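Local coordinates for outer membrane protein SusF (Bacteroides thetaiotaomicron, PDB 4FE9) that binds starch at the cell surface through its carbohydrate-binding modules, before the polysaccharide is transported into the periplasm for degradation, at residues Lys408-Ala420 and Gly424-Gly436. Sequence-based numbering, arbitrary orientation.
Sequences KDGAVRICVNPKA and GDWWKTEFIIFDG
Arg413 grips Glu430 side-on, with NE and NH2 each meeting a different carboxylate oxygen, in a salt bridge laid across two neighbouring antiparallel strands of the beta-sandwich third carbohydrate-binding module. The pair illustrates how a two-pronged ion pair fixes rotation: guanidinium and carboxylate planes lie only 24° apart, and the bond from Arg413 NE to Glu430 OE1 (2.8 Å) is nearly straight and uses the syn lone pair. Arg413 bends at chi2 and chi3 to reach the acid, while Trp426 CH2 lies over one face of its guanidinium, 3.6 Å from NH2. Arg441 forms a second salt bridge at Glu430 OE2, so the carboxylate is shared by two arginines and probably stays ionised.

The strands, 410-415 and 430-434, run antiparallel but far from squarely, their N-to-C directions 131° apart, and are joined by one direct backbone bond, from Phe431 N to Ile414 O (3.1 Å). A water that accepts from Ile414 N lies close to Phe431 O on the opposing strand.

Cys415 and Glu430 face each other as a non-hydrogen-bonded pair, and Cys415 CB rests at the edge of the Trp426 indole, 3.6 Å from CE3. From the other face of the sheet, Ile414 sets CB over one face of the Phe431 ring and brings CG2 within 3.5 Å of CZ. Phe431 also touches Trp296 of the second module, joining this packing to the neighbouring domain.

Beyond the strand pairing, Val416 N donates to Thr429 O. Held between its own backbone N and carbonyl carbon (chi1 57°), Thr429 OG1 donates back to Val416 O at 2.8 Å, approaching from above the carbonyl plane.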
loop_
_atom_site.group_PDB
_atom_site.type_symbol
_atom_site.label_atom_id
_atom_site.label_comp_id
_atom_site.label_asym_id
_atom_site.label_seq_id
_atom_site.Cartn_x
_atom_site.Cartn_y
_atom_site.Cartn_z
ATOM N N LYS A 408 -14.636 26.830 31.925
ATOM C CA LYS A 408 -16.081 27.087 31.964
ATOM C C LYS A 408 -16.801 25.817 32.354
ATOM O O LYS A 408 -16.258 24.709 32.220
ATOM C CB LYS A 408 -16.586 27.543 30.611
ATOM C CG LYS A 408 -16.467 29.033 30.382
ATOM C CD LYS A 408 -16.682 29.382 28.920
ATOM C CE LYS A 408 -17.325 28.218 28.167
ATOM N NZ LYS A 408 -18.793 28.369 28.072
ATOM N N ASP A 409 -18.014 25.966 32.864
ATOM C CA ASP A 409 -18.915 24.829 32.965
ATOM C C ASP A 409 -19.319 24.407 31.564
ATOM O O ASP A 409 -19.398 25.231 30.670
ATOM C CB ASP A 409 -20.146 25.194 33.803
ATOM C CG ASP A 409 -19.775 25.933 35.088
ATOM O OD1 ASP A 409 -19.308 25.266 36.052
ATOM O OD2 ASP A 409 -19.804 27.189 35.067
ATOM N N GLY A 410 -19.461 23.106 31.357
ATOM C CA GLY A 410 -19.920 22.595 30.071
ATOM C C GLY A 410 -19.740 21.101 29.970
ATOM O O GLY A 410 -19.304 20.442 30.935
ATOM N N ALA A 411 -20.163 20.541 28.835
ATOM C CA ALA A 411 -19.964 19.114 28.567
ATOM C C ALA A 411 -18.491 18.860 28.253
ATOM O O ALA A 411 -17.876 19.624 27.533
ATOM C CB ALA A 411 -20.837 18.670 27.409
ATOM N N VAL A 412 -17.917 17.878 28.925
ATOM C CA VAL A 412 -16.553 17.440 28.671
ATOM C C VAL A 412 -16.500 16.549 27.415
ATOM O O VAL A 412 -17.291 15.638 27.271
ATOM C CB VAL A 412 -16.012 16.644 29.854
ATOM C CG1 VAL A 412 -14.561 16.172 29.573
ATOM C CG2 VAL A 412 -16.077 17.485 31.144
ATOM N N ARG A 413 -15.600 16.874 26.498
ATOM C CA ARG A 413 -15.194 15.951 25.450
ATOM C C ARG A 413 -13.670 15.742 25.474
ATOM O O ARG A 413 -12.906 16.674 25.821
ATOM C CB ARG A 413 -15.646 16.474 24.079
ATOM C CG ARG A 413 -17.146 16.728 23.963
ATOM C CD ARG A 413 -17.955 15.393 23.895
ATOM N NE ARG A 413 -17.986 14.812 22.528
ATOM C CZ ARG A 413 -18.848 15.162 21.565
ATOM N NH1 ARG A 413 -19.670 16.196 21.739
ATOM N NH2 ARG A 413 -18.825 14.534 20.383
ATOM N N ILE A 414 -13.240 14.509 25.210
ATOM C CA ILE A 414 -11.807 14.159 25.174
ATOM C C ILE A 414 -11.547 13.332 23.898
ATOM O O ILE A 414 -12.391 12.483 23.506
ATOM C CB ILE A 414 -11.410 13.291 26.388
ATOM C CG1 ILE A 414 -12.143 13.763 27.658
ATOM C CG2 ILE A 414 -9.865 13.300 26.594
ATOM C CD1 ILE A 414 -12.120 12.735 28.782
ATOM N N CYS A 415 -10.393 13.554 23.261
ATOM C CA CYS A 415 -9.980 12.705 22.150
ATOM C C CYS A 415 -8.454 12.513 22.022
ATOM O O CYS A 415 -7.657 13.166 22.730
ATOM C CB CYS A 415 -10.558 13.214 20.828
ATOM S SG CYS A 415 -9.760 14.732 20.226
ATOM N N VAL A 416 -8.076 11.538 21.198
ATOM C CA VAL A 416 -6.823 11.589 20.440
ATOM C C VAL A 416 -7.144 11.897 18.986
ATOM O O VAL A 416 -8.311 12.040 18.627
ATOM C CB VAL A 416 -6.083 10.248 20.514
ATOM C CG1 VAL A 416 -5.732 9.909 21.971
ATOM C CG2 VAL A 416 -6.946 9.145 19.910
ATOM N N ASN A 417 -6.112 12.100 18.172
ATOM C CA ASN A 417 -6.286 12.254 16.736
ATOM C C ASN A 417 -5.041 11.734 15.999
ATOM O O ASN A 417 -4.093 12.459 15.816
ATOM C CB ASN A 417 -6.511 13.736 16.380
ATOM C CG ASN A 417 -6.702 13.968 14.857
ATOM O OD1 ASN A 417 -5.991 14.785 14.239
ATOM N ND2 ASN A 417 -7.721 13.297 14.266
ATOM N N PRO A 418 -5.076 10.476 15.536
ATOM C CA PRO A 418 -3.935 9.929 14.762
ATOM C C PRO A 418 -3.637 10.695 13.464
ATOM O O PRO A 418 -4.513 11.357 12.901
ATOM C CB PRO A 418 -4.372 8.486 14.452
ATOM C CG PRO A 418 -5.549 8.216 15.440
ATOM C CD PRO A 418 -6.210 9.538 15.597
ATOM N N LYS A 419 -2.391 10.603 13.001
ATOM C CA LYS A 419 -1.994 11.223 11.728
ATOM C C LYS A 419 -2.977 10.901 10.647
ATOM O O LYS A 419 -3.296 11.756 9.827
ATOM C CB LYS A 419 -0.590 10.739 11.291
ATOM C CG LYS A 419 0.553 11.635 11.757
ATOM C CD LYS A 419 0.185 12.369 13.069
ATOM C CE LYS A 419 1.309 13.330 13.544
ATOM N NZ LYS A 419 0.989 13.922 14.896
ATOM N N ALA A 420 -3.287 9.612 10.514
ATOM C CA ALA A 420 -4.070 9.115 9.361
ATOM C C ALA A 420 -5.496 9.671 9.344
ATOM O O ALA A 420 -6.196 9.551 8.343
ATOM C CB ALA A 420 -4.095 7.588 9.355
ATOM N N GLY A 424 -10.917 17.254 11.443
ATOM C CA GLY A 424 -12.370 17.295 11.412
ATOM C C GLY A 424 -12.999 16.028 12.000
ATOM O O GLY A 424 -14.104 16.068 12.508
ATOM N N ASP A 425 -12.278 14.909 11.903
ATOM C CA ASP A 425 -12.764 13.610 12.348
ATOM C C ASP A 425 -12.139 13.195 13.680
ATOM O O ASP A 425 -12.012 11.993 13.982
ATOM C CB ASP A 425 -12.447 12.552 11.297
ATOM C CG ASP A 425 -13.329 12.681 10.042
ATOM O OD1 ASP A 425 -14.346 13.417 10.088
ATOM O OD2 ASP A 425 -12.989 12.039 9.024
ATOM N N TRP A 426 -11.821 14.184 14.508
ATOM C CA TRP A 426 -11.333 13.910 15.865
ATOM C C TRP A 426 -12.291 12.993 16.632
ATOM O O TRP A 426 -11.855 12.154 17.404
ATOM C CB TRP A 426 -11.153 15.221 16.632
ATOM C CG TRP A 426 -12.438 15.926 16.888
ATOM C CD1 TRP A 426 -13.063 16.799 16.057
ATOM C CD2 TRP A 426 -13.342 15.691 17.981
ATOM N NE1 TRP A 426 -14.285 17.175 16.589
ATOM C CE2 TRP A 426 -14.465 16.522 17.781
ATOM C CE3 TRP A 426 -13.288 14.893 19.131
ATOM C CZ2 TRP A 426 -15.555 16.546 18.668
ATOM C CZ3 TRP A 426 -14.363 14.927 20.028
ATOM C CH2 TRP A 426 -15.468 15.763 19.799
ATOM N N TRP A 427 -13.594 13.101 16.344
ATOM C CA TRP A 427 -14.608 12.374 17.149
ATOM C C TRP A 427 -14.603 10.865 16.815
ATOM O O TRP A 427 -15.295 10.091 17.445
ATOM C CB TRP A 427 -15.984 12.937 16.881
ATOM C CG TRP A 427 -16.267 13.067 15.432
ATOM C CD1 TRP A 427 -16.027 14.161 14.648
ATOM C CD2 TRP A 427 -16.795 12.068 14.572
ATOM N NE1 TRP A 427 -16.339 13.884 13.349
ATOM C CE2 TRP A 427 -16.789 12.599 13.263
ATOM C CE3 TRP A 427 -17.219 10.736 14.766
ATOM C CZ2 TRP A 427 -17.310 11.900 12.159
ATOM C CZ3 TRP A 427 -17.694 10.014 13.645
ATOM C CH2 TRP A 427 -17.704 10.594 12.360
ATOM N N LYS A 428 -13.904 10.483 15.752
ATOM C CA LYS A 428 -13.751 9.053 15.438
ATOM C C LYS A 428 -12.928 8.288 16.474
ATOM O O LYS A 428 -12.906 7.060 16.478
ATOM C CB LYS A 428 -13.192 8.873 14.037
ATOM C CG LYS A 428 -14.251 9.229 12.949
ATOM C CD LYS A 428 -13.672 9.214 11.525
ATOM C CE LYS A 428 -14.765 9.520 10.531
ATOM N NZ LYS A 428 -14.438 9.052 9.205
ATOM N N THR A 429 -12.181 9.026 17.285
ATOM C CA THR A 429 -11.365 8.433 18.321
ATOM C C THR A 429 -11.535 9.227 19.603
ATOM O O THR A 429 -10.598 9.873 20.100
ATOM C CB THR A 429 -9.825 8.360 17.906
ATOM O OG1 THR A 429 -9.345 9.670 17.584
ATOM C CG2 THR A 429 -9.633 7.443 16.667
ATOM N N GLU A 430 -12.754 9.243 20.112
ATOM C CA GLU A 430 -13.024 10.005 21.309
ATOM C C GLU A 430 -13.526 9.110 22.402
ATOM O O GLU A 430 -13.799 7.901 22.182
ATOM C CB GLU A 430 -13.991 11.181 21.037
ATOM C CG GLU A 430 -15.488 10.744 20.811
ATOM C CD GLU A 430 -16.482 11.875 21.030
ATOM O OE1 GLU A 430 -16.260 12.724 21.962
ATOM O OE2 GLU A 430 -17.554 11.847 20.361
ATOM N N PHE A 431 -13.491 9.633 23.618
ATOM C CA PHE A 431 -13.920 8.876 24.763
ATOM C C PHE A 431 -14.246 9.817 25.926
ATOM O O PHE A 431 -14.179 11.052 25.801
ATOM C CB PHE A 431 -12.808 7.892 25.176
ATOM C CG PHE A 431 -11.505 8.558 25.433
ATOM C CD1 PHE A 431 -11.197 9.033 26.699
ATOM C CD2 PHE A 431 -10.631 8.822 24.389
ATOM C CE1 PHE A 431 -9.995 9.677 26.943
ATOM C CE2 PHE A 431 -9.420 9.447 24.627
ATOM C CZ PHE A 431 -9.122 9.913 25.901
ATOM N N ILE A 432 -14.704 9.231 26.998
ATOM C CA ILE A 432 -15.146 9.986 28.174
ATOM C C ILE A 432 -15.030 9.048 29.413
ATOM O O ILE A 432 -14.573 7.902 29.290
ATOM C CB ILE A 432 -16.604 10.521 27.962
ATOM C CG1 ILE A 432 -16.920 11.700 28.903
ATOM C CG2 ILE A 432 -17.634 9.380 28.099
ATOM C CD1 ILE A 432 -16.022 12.890 28.716
ATOM N N ILE A 433 -15.361 9.560 30.597
ATOM C CA ILE A 433 -15.416 8.729 31.823
ATOM C C ILE A 433 -16.863 8.568 32.309
ATOM O O ILE A 433 -17.568 9.560 32.478
ATOM C CB ILE A 433 -14.596 9.389 32.973
ATOM C CG1 ILE A 433 -13.133 9.408 32.623
ATOM C CG2 ILE A 433 -14.803 8.672 34.269
ATOM C CD1 ILE A 433 -12.685 10.755 32.242
ATOM N N PHE A 434 -17.283 7.320 32.559
ATOM C CA PHE A 434 -18.543 7.040 33.271
ATOM C C PHE A 434 -18.208 6.143 34.437
ATOM O O PHE A 434 -17.628 5.062 34.243
ATOM C CB PHE A 434 -19.552 6.285 32.369
ATOM C CG PHE A 434 -20.021 7.074 31.136
ATOM C CD1 PHE A 434 -20.658 8.325 31.284
ATOM C CD2 PHE A 434 -20.065 6.443 29.864
ATOM C CE1 PHE A 434 -21.196 9.010 30.145
ATOM C CE2 PHE A 434 -20.590 7.097 28.748
ATOM C CZ PHE A 434 -21.140 8.410 28.886
ATOM N N ASP A 435 -18.635 6.553 35.634
ATOM C CA ASP A 435 -18.416 5.771 36.860
ATOM C C ASP A 435 -16.942 5.400 37.073
ATOM O O ASP A 435 -16.640 4.255 37.336
ATOM C CB ASP A 435 -19.256 4.484 36.833
ATOM C CG ASP A 435 -20.761 4.757 36.668
ATOM O OD1 ASP A 435 -21.311 5.604 37.425
ATOM O OD2 ASP A 435 -21.403 4.081 35.814
ATOM N N GLY A 436 -16.034 6.355 36.878
ATOM C CA GLY A 436 -14.593 6.123 37.129
ATOM C C GLY A 436 -13.954 5.068 36.205
ATOM O O GLY A 436 -12.905 4.526 36.509
HETATM O O HOH W 1 -15.679 12.599 24.464
HETATM O O HOH W 2 -9.514 11.215 15.170
#